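Local structure of processed glycerol phosphate lipoteichoic acid synthase 2 (Bacillus subtilis, 2W8D) at residues Asp3-Val7 with Leu400-Tyr404. The protein is a lipoteichoic acid synthase family protein with a sulfatase-type domain of the alkaline phosphatase clan that carries a magnesium ion. Residues are numbered along the deposited sequence.
Sequences DSSDV and LLRFY
D3-D6 form a type I beta turn, D6 N to D3 O 3.2 Å, leading into helix 6-17. D6 OD2 accepts from the backbone D3 N at 3.2 Å, and D3 OD2 from the S5 hydroxyl OG at 3.1 Å. Opposite, L400-R402 make a 3-10 turn, F403 N to L400 O 2.9 Å. CA pairs S4-F403 (5.3 Å) and V7-L400 (6.1 Å) set the register. The contact joins the first modelled residues to the loop after helix 380-397, at the periphery of this alkaline phosphatase-clan fold. No hydrogen bond crosses; the contact is van der Waals packing, closest at V7 CG2 to L400 O, 3.3 Å. V7 (chi1 t) points in, CG2 3.8 Å from both L400 CB and F403 CB, and CG1 3.9 Å from Y404 CD2. The F403 ring (chi1 m) lays one face against the D3-S4 peptide, D3 C to F403 CD2 3.7 Å. L400 CD2 lies 4.0 Å from D6 CB. Y404 OH is hydrogen-bonded to D327 O, while its side chain also touches E11 and K15 of helix 6-17.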
ATOM      1  N   ASP A   3     -26.511 -12.532  -8.299  1.00 42.96           N
ATOM      2  CA  ASP A   3     -26.586 -13.100  -9.684  1.00 43.51           C
ATOM      3  C   ASP A   3     -26.063 -12.129 -10.757  1.00 43.69           C
ATOM      4  O   ASP A   3     -25.625 -11.026 -10.434  1.00 43.70           O
ATOM      5  CB  ASP A   3     -28.015 -13.589 -10.012  1.00 43.33           C
ATOM      6  CG  ASP A   3     -29.001 -12.439 -10.280  1.00 43.45           C
ATOM      7  OD1 ASP A   3     -29.230 -11.600  -9.382  1.00 43.56           O
ATOM      8  OD2 ASP A   3     -29.560 -12.383 -11.395  1.00 43.30           O
ATOM      9  N   SER A   4     -26.137 -12.543 -12.025  1.00 44.13           N
ATOM     10  CA  SER A   4     -25.563 -11.804 -13.166  1.00 44.25           C
ATOM     11  C   SER A   4     -26.054 -10.364 -13.361  1.00 44.22           C
ATOM     12  O   SER A   4     -25.282  -9.498 -13.799  1.00 44.43           O
ATOM     13  CB  SER A   4     -25.776 -12.586 -14.468  1.00 44.40           C
ATOM     14  OG  SER A   4     -25.274 -11.847 -15.570  1.00 44.91           O
ATOM     15  N   SER A   5     -27.328 -10.118 -13.052  1.00 43.81           N
ATOM     16  CA  SER A   5     -27.940  -8.791 -13.216  1.00 43.14           C
ATOM     17  C   SER A   5     -27.472  -7.710 -12.222  1.00 42.46           C
ATOM     18  O   SER A   5     -27.672  -6.525 -12.467  1.00 42.48           O
ATOM     19  CB  SER A   5     -29.468  -8.908 -13.203  1.00 43.32           C
ATOM     20  OG  SER A   5     -29.928  -9.361 -11.945  1.00 43.66           O
ATOM     21  N   ASP A   6     -26.838  -8.101 -11.117  1.00 41.80           N
ATOM     22  CA  ASP A   6     -26.365  -7.117 -10.130  1.00 41.12           C
ATOM     23  C   ASP A   6     -25.042  -6.473 -10.533  1.00 40.32           C
ATOM     24  O   ASP A   6     -24.652  -5.431  -9.989  1.00 40.25           O
ATOM     25  CB  ASP A   6     -26.235  -7.744  -8.739  1.00 41.60           C
ATOM     26  CG  ASP A   6     -27.520  -8.416  -8.268  1.00 43.03           C
ATOM     27  OD1 ASP A   6     -28.625  -7.880  -8.521  1.00 44.98           O
ATOM     28  OD2 ASP A   6     -27.421  -9.491  -7.635  1.00 44.43           O
ATOM     29  N   VAL A   7     -24.354  -7.113 -11.475  1.00 39.29           N
ATOM     30  CA  VAL A   7     -23.103  -6.613 -12.027  1.00 38.36           C
ATOM     31  C   VAL A   7     -23.368  -5.351 -12.840  1.00 37.86           C
ATOM     32  O   VAL A   7     -22.540  -4.429 -12.856  1.00 37.72           O
ATOM     33  CB  VAL A   7     -22.412  -7.693 -12.900  1.00 38.34           C
ATOM     34  CG1 VAL A   7     -21.372  -7.086 -13.830  1.00 38.64           C
ATOM     35  CG2 VAL A   7     -21.767  -8.727 -12.022  1.00 38.42           C
ATOM     36  N   LEU A 400     -19.262 -10.763  -7.210  1.00 15.94           N
ATOM     37  CA  LEU A 400     -19.890 -10.395  -8.489  1.00 16.00           C
ATOM     38  C   LEU A 400     -19.019 -10.687  -9.691  1.00 15.64           C
ATOM     39  O   LEU A 400     -19.524 -10.847 -10.811  1.00 15.56           O
ATOM     40  CB  LEU A 400     -20.295  -8.907  -8.499  1.00 15.80           C
ATOM     41  CG  LEU A 400     -21.484  -8.507  -7.633  1.00 15.82           C
ATOM     42  CD1 LEU A 400     -21.851  -7.057  -7.887  1.00 14.88           C
ATOM     43  CD2 LEU A 400     -22.704  -9.427  -7.876  1.00 15.82           C
ATOM     44  N   LEU A 401     -17.714 -10.740  -9.458  1.00 15.14           N
ATOM     45  CA  LEU A 401     -16.756 -11.070 -10.508  1.00 15.05           C
ATOM     46  C   LEU A 401     -16.919 -12.491 -11.120  1.00 15.52           C
ATOM     47  O   LEU A 401     -16.372 -12.755 -12.187  1.00 16.55           O
ATOM     48  CB  LEU A 401     -15.316 -10.739 -10.063  1.00 13.69           C
ATOM     49  CG  LEU A 401     -15.076  -9.249  -9.725  1.00 13.66           C
ATOM     50  CD1 LEU A 401     -13.662  -8.959  -9.167  1.00 13.08           C
ATOM     51  CD2 LEU A 401     -15.361  -8.317 -10.892  1.00  9.35           C
ATOM     52  N   ARG A 402     -17.685 -13.385 -10.488  1.00 15.42           N
ATOM     53  CA  ARG A 402     -18.124 -14.626 -11.168  1.00 16.23           C
ATOM     54  C   ARG A 402     -18.911 -14.331 -12.458  1.00 16.79           C
ATOM     55  O   ARG A 402     -19.003 -15.179 -13.351  1.00 16.64           O
ATOM     56  CB  ARG A 402     -19.016 -15.499 -10.264  1.00 15.46           C
ATOM     57  CG  ARG A 402     -18.347 -16.028  -9.005  1.00 15.85           C
ATOM     58  CD  ARG A 402     -19.349 -16.703  -8.137  1.00 15.06           C
ATOM     59  NE  ARG A 402     -20.221 -15.743  -7.453  1.00 17.45           N
ATOM     60  CZ  ARG A 402     -21.395 -16.048  -6.894  1.00 16.09           C
ATOM     61  NH1 ARG A 402     -21.863 -17.285  -6.979  1.00 13.71           N
ATOM     62  NH2 ARG A 402     -22.119 -15.105  -6.282  1.00 13.21           N
ATOM     63  N   PHE A 403     -19.502 -13.144 -12.531  1.00 17.34           N
ATOM     64  CA  PHE A 403     -20.419 -12.796 -13.614  1.00 18.20           C
ATOM     65  C   PHE A 403     -19.887 -11.678 -14.514  1.00 19.27           C
ATOM     66  O   PHE A 403     -20.638 -11.112 -15.288  1.00 19.55           O
ATOM     67  CB  PHE A 403     -21.781 -12.393 -13.025  1.00 17.86           C
ATOM     68  CG  PHE A 403     -22.307 -13.364 -11.980  1.00 17.66           C
ATOM     69  CD1 PHE A 403     -22.639 -14.680 -12.331  1.00 14.16           C
ATOM     70  CD2 PHE A 403     -22.457 -12.963 -10.650  1.00 15.95           C
ATOM     71  CE1 PHE A 403     -23.093 -15.559 -11.381  1.00 14.02           C
ATOM     72  CE2 PHE A 403     -22.924 -13.849  -9.692  1.00 14.26           C
ATOM     73  CZ  PHE A 403     -23.236 -15.141 -10.053  1.00 14.15           C
ATOM     74  N   TYR A 404     -18.598 -11.349 -14.400  1.00 20.46           N
ATOM     75  CA  TYR A 404     -17.994 -10.320 -15.230  1.00 20.99           C
ATOM     76  C   TYR A 404     -16.753 -10.825 -15.948  1.00 21.78           C
ATOM     77  O   TYR A 404     -15.822 -11.300 -15.300  1.00 22.19           O
ATOM     78  CB  TYR A 404     -17.603  -9.120 -14.379  1.00 21.03           C
ATOM     79  CG  TYR A 404     -17.168  -7.966 -15.217  1.00 20.60           C
ATOM     80  CD1 TYR A 404     -15.826  -7.599 -15.293  1.00 21.34           C
ATOM     81  CD2 TYR A 404     -18.096  -7.263 -15.978  1.00 20.91           C
ATOM     82  CE1 TYR A 404     -15.427  -6.527 -16.081  1.00 22.27           C
ATOM     83  CE2 TYR A 404     -17.716  -6.198 -16.779  1.00 20.81           C
ATOM     84  CZ  TYR A 404     -16.384  -5.830 -16.838  1.00 21.79           C
ATOM     85  OH  TYR A 404     -16.024  -4.763 -17.640  1.00 20.76           O
TER